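Local coordinates for DsbA family protein (Salmonella typhimurium, PDB 7JVE) that works as a trimeric thioredoxin-like enzyme of the DsbA family, with both thiol oxidase and disulfide isomerase activity, at residues A[96-101]-A[156-161]; A[104-109]-A[240-245]; A[116-121]-A[152-157]; A[131-136]-A[167-172]. One frame throughout, in Å; residues are numbered along the deposited sequence.

Interaction 1: residues A[96-101]-A[156-161]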
# COMPACT_ATOMS: atom_id res chain seq x y z
N TRP A 96 5.31 -15.59 -0.46
CA TRP A 96 6.12 -15.29 0.72
C TRP A 96 6.27 -16.48 1.67
O TRP A 96 7.27 -16.54 2.41
CB TRP A 96 5.58 -14.06 1.45
CG TRP A 96 4.32 -14.26 2.25
CD1 TRP A 96 4.23 -14.44 3.61
CD2 TRP A 96 2.98 -14.25 1.75
NE1 TRP A 96 2.90 -14.55 3.97
CE2 TRP A 96 2.12 -14.44 2.85
CE3 TRP A 96 2.43 -14.10 0.47
CZ2 TRP A 96 0.72 -14.49 2.72
CZ3 TRP A 96 1.03 -14.14 0.33
CH2 TRP A 96 0.19 -14.33 1.45
N CYS A 97 5.34 -17.45 1.64
CA CYS A 97 5.59 -18.73 2.32
C CYS A 97 6.83 -19.39 1.74
O CYS A 97 7.67 -19.92 2.46
CB CYS A 97 4.41 -19.67 2.14
SG CYS A 97 2.91 -19.13 2.93
N SER A 98 6.91 -19.39 0.41
CA SER A 98 8.10 -19.91 -0.25
C SER A 98 9.35 -19.24 0.29
O SER A 98 10.30 -19.92 0.70
CB SER A 98 7.96 -19.71 -1.76
OG SER A 98 9.05 -20.29 -2.44
N LYS A 99 9.37 -17.90 0.35
CA LYS A 99 10.58 -17.22 0.79
C LYS A 99 10.85 -17.41 2.28
O LYS A 99 11.98 -17.18 2.72
CB LYS A 99 10.54 -15.72 0.48
CG LYS A 99 10.14 -15.41 -0.94
CD LYS A 99 11.36 -15.07 -1.74
CE LYS A 99 11.00 -14.52 -3.11
NZ LYS A 99 12.18 -13.84 -3.69
N MET A 100 9.84 -17.81 3.05
CA MET A 100 10.03 -18.12 4.46
C MET A 100 10.62 -19.50 4.69
O MET A 100 11.08 -19.79 5.80
CB MET A 100 8.69 -18.01 5.19
CG MET A 100 8.26 -16.58 5.49
SD MET A 100 9.22 -15.93 6.86
CE MET A 100 8.82 -17.13 8.11
N ALA A 101 10.61 -20.37 3.68
CA ALA A 101 11.05 -21.74 3.89
C ALA A 101 12.45 -21.83 4.50
O ALA A 101 12.64 -22.64 5.41
CB ALA A 101 10.96 -22.52 2.56
N ALA A 156 11.67 -29.16 -1.70
CA ALA A 156 11.95 -29.28 -3.12
C ALA A 156 10.84 -28.66 -3.95
O ALA A 156 11.10 -28.07 -5.00
CB ALA A 156 12.16 -30.75 -3.50
N LEU A 157 9.59 -28.78 -3.48
CA LEU A 157 8.48 -28.21 -4.22
C LEU A 157 8.55 -26.69 -4.25
O LEU A 157 8.49 -26.08 -5.33
CB LEU A 157 7.17 -28.72 -3.62
CG LEU A 157 5.92 -28.46 -4.46
CD1 LEU A 157 6.13 -28.89 -5.90
CD2 LEU A 157 4.70 -29.16 -3.84
N TYR A 158 8.69 -26.06 -3.08
CA TYR A 158 9.14 -24.66 -3.00
C TYR A 158 10.32 -24.30 -3.90
O TYR A 158 10.30 -23.26 -4.56
CB TYR A 158 9.44 -24.33 -1.54
CG TYR A 158 8.26 -23.91 -0.69
CD1 TYR A 158 7.15 -23.32 -1.27
CD2 TYR A 158 8.20 -24.22 0.67
CE1 TYR A 158 6.07 -22.90 -0.50
CE2 TYR A 158 7.10 -23.86 1.45
CZ TYR A 158 6.04 -23.19 0.86
OH TYR A 158 4.94 -22.81 1.64
N ALA A 159 11.37 -25.13 -3.92
CA ALA A 159 12.55 -24.76 -4.70
C ALA A 159 12.26 -24.64 -6.19
O ALA A 159 13.11 -24.12 -6.92
CB ALA A 159 13.69 -25.75 -4.49
N THR A 160 11.10 -25.12 -6.68
CA THR A 160 10.77 -24.80 -8.07
C THR A 160 10.67 -23.30 -8.29
O THR A 160 10.77 -22.84 -9.44
CB THR A 160 9.46 -25.45 -8.52
OG1 THR A 160 8.38 -24.92 -7.75
CG2 THR A 160 9.52 -26.98 -8.43
N GLY A 161 10.46 -22.51 -7.23
CA GLY A 161 10.27 -21.09 -7.37
C GLY A 161 8.97 -20.75 -8.09
O GLY A 161 8.79 -19.61 -8.53
O HOH W 1 8.52 -21.39 -4.59
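The first turns of helix 95-110 and the last turns of helix 147-159 come together at Ser98 and Tyr158, whose CA atoms are 5.6 Å apart. Tyr158 lies between the two backbones. Its ring lies against the helix 95-110 backbone, and Ser98 CA sits over one ring face in a CH-pi contact, 3.8 Å from the ring centroid and 20° off the normal. Ser98 CB packs beside it, 3.7 Å from Tyr158 CD1. Ala101 CB approaches the ring obliquely at CD2. At the tip, Tyr158 OH is 3.2 Å from Cys97 CB. Cys97 matches the second cysteine of the CxxC motif of thioredoxin-family enzymes, and its SG is in a disulfide with Cys94. The tyrosine packs on the helix at the residue that carries the second sulfur of this disulfide. Ser98 OG lies anti to the backbone N (chi1 -176°), which lets a water link it to Tyr158 O. The water donates to Tyr158 O at 2.6 Å. Phe90 of strand 84-90 touches both Cys97 and Tyr158. Tyr158 OH also makes a weak hydrogen bond to Asp91 O.

Interaction 2: residues A[104-109]-A[240-245]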
# COMPACT_ATOMS: atom_id res chain seq x y z
N VAL A 104 12.12 -21.35 8.25
CA VAL A 104 11.51 -22.50 8.90
C VAL A 104 12.52 -23.63 9.02
O VAL A 104 12.63 -24.28 10.08
CB VAL A 104 10.25 -22.93 8.13
CG1 VAL A 104 9.70 -24.24 8.70
CG2 VAL A 104 9.18 -21.82 8.22
N GLU A 105 13.29 -23.89 7.95
CA GLU A 105 14.31 -24.93 8.01
C GLU A 105 15.31 -24.64 9.13
O GLU A 105 15.71 -25.55 9.87
CB GLU A 105 15.03 -25.06 6.66
CG GLU A 105 16.05 -26.22 6.56
CD GLU A 105 15.46 -27.60 6.95
OE1 GLU A 105 14.84 -28.25 6.07
OE2 GLU A 105 15.63 -28.06 8.11
N ASN A 106 15.73 -23.37 9.27
CA ASN A 106 16.62 -23.02 10.37
C ASN A 106 15.97 -23.28 11.73
O ASN A 106 16.60 -23.83 12.64
CB ASN A 106 17.06 -21.56 10.26
CG ASN A 106 18.13 -21.34 9.22
OD1 ASN A 106 18.55 -22.26 8.52
ND2 ASN A 106 18.57 -20.09 9.10
N LEU A 107 14.70 -22.88 11.90
CA LEU A 107 14.01 -23.16 13.16
C LEU A 107 14.00 -24.64 13.46
O LEU A 107 14.20 -25.05 14.61
CB LEU A 107 12.57 -22.63 13.14
CG LEU A 107 12.43 -21.16 13.51
CD1 LEU A 107 11.00 -20.70 13.24
CD2 LEU A 107 12.82 -20.96 14.95
N ILE A 108 13.75 -25.46 12.44
CA ILE A 108 13.61 -26.89 12.66
C ILE A 108 14.93 -27.49 13.13
O ILE A 108 14.97 -28.27 14.09
CB ILE A 108 13.07 -27.58 11.39
CG1 ILE A 108 11.59 -27.21 11.21
CG2 ILE A 108 13.27 -29.07 11.47
CD1 ILE A 108 10.96 -27.74 9.94
N LYS A 109 16.04 -27.08 12.50
CA LYS A 109 17.34 -27.57 12.93
C LYS A 109 17.66 -27.08 14.33
O LYS A 109 18.25 -27.82 15.13
CB LYS A 109 18.43 -27.14 11.95
CG LYS A 109 18.24 -27.73 10.57
CD LYS A 109 19.57 -28.09 9.93
CE LYS A 109 19.56 -27.85 8.42
NZ LYS A 109 20.92 -28.05 7.82
N THR A 240 7.00 -13.56 9.05
CA THR A 240 7.55 -13.28 10.37
C THR A 240 9.06 -13.46 10.31
O THR A 240 9.65 -13.56 9.23
CB THR A 240 6.88 -14.17 11.43
OG1 THR A 240 7.38 -13.82 12.71
CG2 THR A 240 7.14 -15.65 11.17
N THR A 241 9.70 -13.47 11.47
CA THR A 241 11.15 -13.63 11.57
C THR A 241 11.46 -14.88 12.38
O THR A 241 10.61 -15.42 13.09
CB THR A 241 11.80 -12.41 12.26
OG1 THR A 241 11.34 -12.35 13.62
CG2 THR A 241 11.43 -11.10 11.54
N GLN A 242 12.72 -15.33 12.27
CA GLN A 242 13.17 -16.45 13.10
C GLN A 242 13.12 -16.10 14.58
O GLN A 242 12.71 -16.92 15.41
CB GLN A 242 14.58 -16.88 12.70
CG GLN A 242 15.10 -18.10 13.46
CD GLN A 242 16.24 -18.82 12.73
OE1 GLN A 242 16.44 -18.60 11.54
NE2 GLN A 242 17.00 -19.64 13.47
N ASP A 243 13.57 -14.90 14.95
CA ASP A 243 13.53 -14.49 16.35
C ASP A 243 12.11 -14.52 16.90
O ASP A 243 11.88 -14.97 18.03
CB ASP A 243 14.13 -13.10 16.50
CG ASP A 243 15.63 -13.12 16.43
OD1 ASP A 243 16.20 -14.23 16.43
OD2 ASP A 243 16.24 -12.02 16.37
N MET A 244 11.15 -14.01 16.13
CA MET A 244 9.78 -13.97 16.63
C MET A 244 9.24 -15.39 16.84
O MET A 244 8.62 -15.69 17.87
CB MET A 244 8.91 -13.18 15.64
CG MET A 244 7.49 -12.95 16.12
SD MET A 244 7.55 -11.71 17.46
CE MET A 244 8.26 -10.31 16.60
N LEU A 245 9.48 -16.29 15.89
CA LEU A 245 9.03 -17.66 16.06
C LEU A 245 9.78 -18.34 17.20
O LEU A 245 9.19 -19.13 17.95
CB LEU A 245 9.20 -18.44 14.75
CG LEU A 245 8.09 -18.21 13.72
CD1 LEU A 245 8.51 -18.77 12.37
CD2 LEU A 245 6.75 -18.80 14.18
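Gln242 holds CG anti to its backbone N (chi1 -177°), and the chain stays extended beyond. This shape carries the amide across to Asn106 on helix 95-110. Leu107 has CG beside the backbone N (chi1 -85°), and this brings its two methyls to helix 242-253. The contact joins two helices of the thioredoxin-like fold, the one that starts at the CxxC motif and the C-terminal one. Phe219 of strand 218-223 touches both Val104 and Leu245, which places the pair against the central sheet.

Gln242 and Leu107 lie alongside each other, pointing opposite ways, with Leu107 CD2 3.9 Å from Gln242 CG. The amide of Gln242 then meets Asn106. Gln242 OE1 lies 3.3 Å from Asn106 CB, and Gln242 NE2 is 3.7 Å from Asn106 CB. The two amide planes are turned 63° apart, and the side chains cross at about a right angle. This polar end is at the more exposed margin of the contact, while the leucines are buried. Ile249 and Gln246, further along helix 242-253, also pack on Leu107.

Thr241 is the N-cap of helix 242-253. Its OG1 accepts from Met244 N at 3.0 Å and so holds the first turn that carries Gln242 and Leu245. Leu107 and Leu245 cross nearly at right angles. Leu107 CD1 is 3.3 Å from both Leu245 CB and Leu245 CD1, an unusually close approach whose exact value is doubtful.

Interaction 3: residues A[116-121]-A[152-157]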
# COMPACT_ATOMS: atom_id res chain seq x y z
N PHE A 116 6.94 -29.85 14.62
CA PHE A 116 6.51 -28.95 13.56
C PHE A 116 5.48 -29.68 12.70
O PHE A 116 5.77 -30.74 12.13
CB PHE A 116 7.70 -28.47 12.73
CG PHE A 116 8.63 -27.55 13.48
CD1 PHE A 116 9.56 -28.07 14.39
CD2 PHE A 116 8.58 -26.16 13.29
CE1 PHE A 116 10.44 -27.22 15.08
CE2 PHE A 116 9.45 -25.32 13.97
CZ PHE A 116 10.38 -25.84 14.88
N ILE A 117 4.28 -29.13 12.65
CA ILE A 117 3.13 -29.74 12.00
C ILE A 117 2.81 -28.93 10.75
O ILE A 117 2.78 -27.70 10.79
CB ILE A 117 1.93 -29.80 12.96
CG1 ILE A 117 2.35 -30.48 14.28
CG2 ILE A 117 0.75 -30.50 12.31
CD1 ILE A 117 1.22 -30.69 15.28
N PHE A 118 2.55 -29.62 9.65
CA PHE A 118 2.37 -29.01 8.33
C PHE A 118 0.91 -29.07 7.92
O PHE A 118 0.36 -30.17 7.73
CB PHE A 118 3.27 -29.71 7.30
CG PHE A 118 4.75 -29.49 7.54
CD1 PHE A 118 5.43 -30.24 8.48
CD2 PHE A 118 5.45 -28.51 6.82
CE1 PHE A 118 6.81 -30.03 8.71
CE2 PHE A 118 6.82 -28.30 7.04
CZ PHE A 118 7.49 -29.06 7.99
N LYS A 119 0.28 -27.92 7.76
CA LYS A 119 -1.13 -27.86 7.34
C LYS A 119 -1.20 -27.24 5.94
O LYS A 119 -1.29 -26.03 5.79
CB LYS A 119 -1.97 -27.05 8.34
CG LYS A 119 -1.88 -27.53 9.75
CD LYS A 119 -2.61 -28.87 9.90
CE LYS A 119 -3.02 -29.12 11.33
NZ LYS A 119 -3.80 -30.38 11.48
N GLU A 120 -1.17 -28.09 4.91
CA GLU A 120 -1.29 -27.64 3.53
C GLU A 120 -2.73 -27.24 3.24
O GLU A 120 -3.66 -27.99 3.56
CB GLU A 120 -0.86 -28.75 2.58
CG GLU A 120 0.60 -29.08 2.64
CD GLU A 120 0.96 -30.35 1.90
OE1 GLU A 120 0.53 -30.49 0.74
OE2 GLU A 120 1.70 -31.19 2.45
N PHE A 121 -2.92 -26.06 2.63
CA PHE A 121 -4.25 -25.59 2.27
C PHE A 121 -4.14 -24.64 1.07
O PHE A 121 -3.05 -24.15 0.76
CB PHE A 121 -4.95 -24.90 3.47
CG PHE A 121 -4.52 -23.46 3.71
CD1 PHE A 121 -3.21 -23.14 4.03
CD2 PHE A 121 -5.45 -22.42 3.67
CE1 PHE A 121 -2.81 -21.81 4.27
CE2 PHE A 121 -5.07 -21.09 3.91
CZ PHE A 121 -3.73 -20.79 4.21
N ASP A 152 12.08 -32.94 2.89
CA ASP A 152 12.82 -32.79 1.63
C ASP A 152 11.87 -32.53 0.47
O ASP A 152 12.14 -31.68 -0.39
CB ASP A 152 13.67 -34.02 1.27
CG ASP A 152 14.73 -34.31 2.28
OD1 ASP A 152 14.99 -35.51 2.55
OD2 ASP A 152 15.30 -33.35 2.84
N TRP A 153 10.79 -33.30 0.39
CA TRP A 153 9.83 -33.09 -0.69
C TRP A 153 9.24 -31.68 -0.61
O TRP A 153 9.14 -30.97 -1.62
CB TRP A 153 8.73 -34.16 -0.60
CG TRP A 153 7.45 -33.71 -1.17
CD1 TRP A 153 6.36 -33.26 -0.47
CD2 TRP A 153 7.10 -33.64 -2.56
NE1 TRP A 153 5.35 -32.93 -1.35
CE2 TRP A 153 5.77 -33.15 -2.63
CE3 TRP A 153 7.77 -33.96 -3.75
CZ2 TRP A 153 5.10 -32.96 -3.85
CZ3 TRP A 153 7.11 -33.77 -4.96
CH2 TRP A 153 5.78 -33.28 -5.00
N HIS A 154 8.83 -31.28 0.59
CA HIS A 154 8.24 -29.97 0.80
C HIS A 154 9.18 -28.86 0.34
O HIS A 154 8.79 -27.98 -0.43
CB HIS A 154 7.89 -29.87 2.29
CG HIS A 154 7.61 -28.49 2.80
ND1 HIS A 154 6.33 -28.02 2.99
CD2 HIS A 154 8.44 -27.51 3.22
CE1 HIS A 154 6.38 -26.80 3.47
NE2 HIS A 154 7.65 -26.46 3.63
N ASN A 155 10.43 -28.89 0.80
CA ASN A 155 11.39 -27.88 0.37
C ASN A 155 11.64 -27.95 -1.13
O ASN A 155 11.82 -26.91 -1.79
CB ASN A 155 12.69 -28.03 1.13
CG ASN A 155 12.55 -27.70 2.59
OD1 ASN A 155 11.77 -26.83 2.95
ND2 ASN A 155 13.29 -28.40 3.45
N ALA A 156 11.67 -29.16 -1.70
CA ALA A 156 11.95 -29.28 -3.12
C ALA A 156 10.84 -28.66 -3.95
O ALA A 156 11.10 -28.07 -5.00
CB ALA A 156 12.16 -30.75 -3.50
N LEU A 157 9.59 -28.78 -3.48
CA LEU A 157 8.48 -28.21 -4.22
C LEU A 157 8.55 -26.69 -4.25
O LEU A 157 8.49 -26.08 -5.33
CB LEU A 157 7.17 -28.72 -3.62
CG LEU A 157 5.92 -28.46 -4.46
CD1 LEU A 157 6.13 -28.89 -5.90
CD2 LEU A 157 4.70 -29.16 -3.84
O HOH W 2 3.13 -31.91 0.26
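Phe118 on strand 115-120 meets His154 on helix 147-159 in a buried contact, their CA atoms 9.6 Å apart. From CB, which points toward the helix, the phenylalanine reaches across with CG anti to its carbonyl carbon (chi1 -67°). At the ring, CD2 is 3.9 Å from His154 CE1 and 4.0 Å from ND1. One atom further, CE2 lies over the centre of the imidazole, 3.9 Å above its plane. The edge of Phe118 thus meets the face of His154. This is a T-shaped pair, with centroids 5.0 Å apart and planes at 67°. CZ, at the tip of the ring, packs against Ile108 CD1 of helix 95-110.

A second link is polar. One water donates to Glu120 OE2 at 2.7 Å and accepts from Trp153 NE1 at 2.9 Å, lying in the plane of the indole at its edge. Glu120 OE2 is also hydrogen-bonded to Tyr150 OH, so this buried carboxylate oxygen has two partners.

His154 also makes edge-to-face contacts with Phe90 and Tyr158. The aromatic cluster joins strand 115-120 of the thioredoxin-like sheet to a helix of the inserted helical region characteristic of DsbA proteins, close to the CxxC site.

Interaction 4: residues A[131-136]-A[167-172]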
# COMPACT_ATOMS: atom_id res chain seq x y z
N SER A 131 -2.91 -27.60 -5.11
CA SER A 131 -2.69 -27.84 -3.69
C SER A 131 -3.09 -29.27 -3.31
O SER A 131 -2.36 -29.94 -2.56
CB SER A 131 -3.46 -26.83 -2.82
OG SER A 131 -2.92 -25.54 -2.96
N GLY A 132 -4.23 -29.74 -3.81
CA GLY A 132 -4.66 -31.09 -3.48
C GLY A 132 -3.68 -32.14 -3.99
O GLY A 132 -3.38 -33.11 -3.29
N LEU A 133 -3.20 -31.97 -5.22
CA LEU A 133 -2.22 -32.90 -5.77
C LEU A 133 -0.94 -32.89 -4.95
O LEU A 133 -0.34 -33.95 -4.71
CB LEU A 133 -1.90 -32.56 -7.24
CG LEU A 133 -0.80 -33.45 -7.85
CD1 LEU A 133 -1.19 -34.93 -7.74
CD2 LEU A 133 -0.44 -33.09 -9.32
N ALA A 134 -0.47 -31.70 -4.55
CA ALA A 134 0.77 -31.64 -3.78
C ALA A 134 0.58 -32.27 -2.41
O ALA A 134 1.50 -32.90 -1.89
CB ALA A 134 1.26 -30.19 -3.64
N ALA A 135 -0.62 -32.15 -1.84
CA ALA A 135 -0.91 -32.81 -0.57
C ALA A 135 -0.97 -34.33 -0.72
O ALA A 135 -0.53 -35.05 0.18
CB ALA A 135 -2.20 -32.24 0.04
N ARG A 136 -1.50 -34.84 -1.85
CA ARG A 136 -1.50 -36.29 -2.07
C ARG A 136 -0.09 -36.86 -2.10
O ARG A 136 0.19 -37.87 -1.45
CB ARG A 136 -2.20 -36.65 -3.38
CG ARG A 136 -3.71 -36.53 -3.40
CD ARG A 136 -4.27 -37.04 -4.75
NE ARG A 136 -5.69 -36.74 -4.85
CZ ARG A 136 -6.63 -37.40 -4.18
NH1 ARG A 136 -6.30 -38.40 -3.37
NH2 ARG A 136 -7.90 -37.06 -4.30
N LEU A 167 2.70 -22.69 -10.50
CA LEU A 167 2.88 -24.12 -10.23
C LEU A 167 1.72 -24.92 -10.82
O LEU A 167 0.57 -24.72 -10.42
CB LEU A 167 2.99 -24.37 -8.74
CG LEU A 167 3.47 -25.77 -8.33
CD1 LEU A 167 4.85 -26.02 -8.88
CD2 LEU A 167 3.48 -25.91 -6.82
N THR A 168 2.01 -25.82 -11.75
CA THR A 168 0.99 -26.64 -12.40
C THR A 168 1.03 -28.08 -11.87
O THR A 168 2.02 -28.53 -11.30
CB THR A 168 1.18 -26.67 -13.91
OG1 THR A 168 2.43 -27.29 -14.21
CG2 THR A 168 1.11 -25.26 -14.52
N GLU A 169 -0.06 -28.81 -12.12
CA GLU A 169 -0.06 -30.23 -11.76
C GLU A 169 1.08 -30.95 -12.46
O GLU A 169 1.79 -31.75 -11.84
CB GLU A 169 -1.40 -30.89 -12.07
CG GLU A 169 -2.45 -30.38 -11.10
CD GLU A 169 -3.85 -30.98 -11.26
OE1 GLU A 169 -4.00 -32.20 -11.40
OE2 GLU A 169 -4.82 -30.20 -11.33
N HIS A 170 1.31 -30.63 -13.74
CA HIS A 170 2.44 -31.20 -14.45
C HIS A 170 3.75 -31.01 -13.69
O HIS A 170 4.57 -31.93 -13.64
CB HIS A 170 2.57 -30.58 -15.85
CG HIS A 170 3.80 -31.03 -16.58
ND1 HIS A 170 3.90 -32.27 -17.17
CD2 HIS A 170 4.98 -30.41 -16.78
CE1 HIS A 170 5.10 -32.39 -17.72
NE2 HIS A 170 5.78 -31.28 -17.49
N ASP A 171 3.96 -29.81 -13.11
CA ASP A 171 5.18 -29.55 -12.33
C ASP A 171 5.27 -30.46 -11.12
O ASP A 171 6.33 -30.99 -10.79
CB ASP A 171 5.22 -28.09 -11.85
CG ASP A 171 5.43 -27.09 -12.96
OD1 ASP A 171 6.13 -27.41 -13.96
OD2 ASP A 171 4.89 -25.96 -12.83
N VAL A 172 4.16 -30.60 -10.40
CA VAL A 172 4.14 -31.43 -9.21
C VAL A 172 4.45 -32.88 -9.57
O VAL A 172 5.31 -33.52 -8.96
CB VAL A 172 2.78 -31.28 -8.49
CG1 VAL A 172 2.69 -32.21 -7.28
CG2 VAL A 172 2.60 -29.83 -8.08
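Leu133 and Val172 form the centre of this contact, with Leu133 CG 3.7 Å from Val172 CG1. The two side chains lie side by side and are directed opposite ways. The contact joins helix 128-145 to the start of helix 169-176, and both lie in the helical region that DsbA-type proteins carry within the thioredoxin fold. Val172 has CG1 anti to its backbone N (chi1 176°), which lets this methyl touch both Leu133 and Ala134. The alanine is touched more loosely, its CA being 4.0 Å from Val172 CG1.

Leu133 CD2 also lies on Glu169. It is 3.7 Å from Glu169 CB and 3.6 Å from Glu169 O. Only the aliphatic base of the glutamate and its carbonyl are used here. The extended chain carries the carboxylate away from Leu133 CD2.

Further out, more helices cover the same side chains. Val188 and Gln192 of helix 182-193 pack on Leu133, and Trp153 of helix 147-159 packs on Val172. This makes a buried junction of four helices.

The turn that carries Glu169 and Val172 is set by a capping box. Thr168 is the N-cap, and its OG1 accepts from Asp171 N at 3.1 Å. In return Asp171 OD2 accepts from Thr168 N. Asp171 is itself held from outside, since OD1 forms a salt bridge with Lys162. The Thr168 N-H points almost straight at Asp171 OD2, 3.1 Å away at 170°, and meets it from above the carboxylate plane.

From the N terminus, helix 95-110 comes first and supplies two contacts. Its start closes a loop of 54 residues in interaction 1. Its later turns close a loop of 130 residues in interaction 2, reaching the C-terminal helix. Interactions 3 and 4 each close a loop of 30 residues, 3 from strand 115-120 to helix 147-159 and 4 from helix 128-145 to helix 169-176. Both nest inside the long loop, whereas interaction 1 crosses interaction 2. Interaction 4 crosses both 1 and 3. Interactions 1 and 3 share Ala156 and Leu157. Leu157 also packs on Ala134, Leu167 and Val172 of interaction 4. The contacts tie together the redox helix, the sheet, the inserted helices and the C-terminal helix.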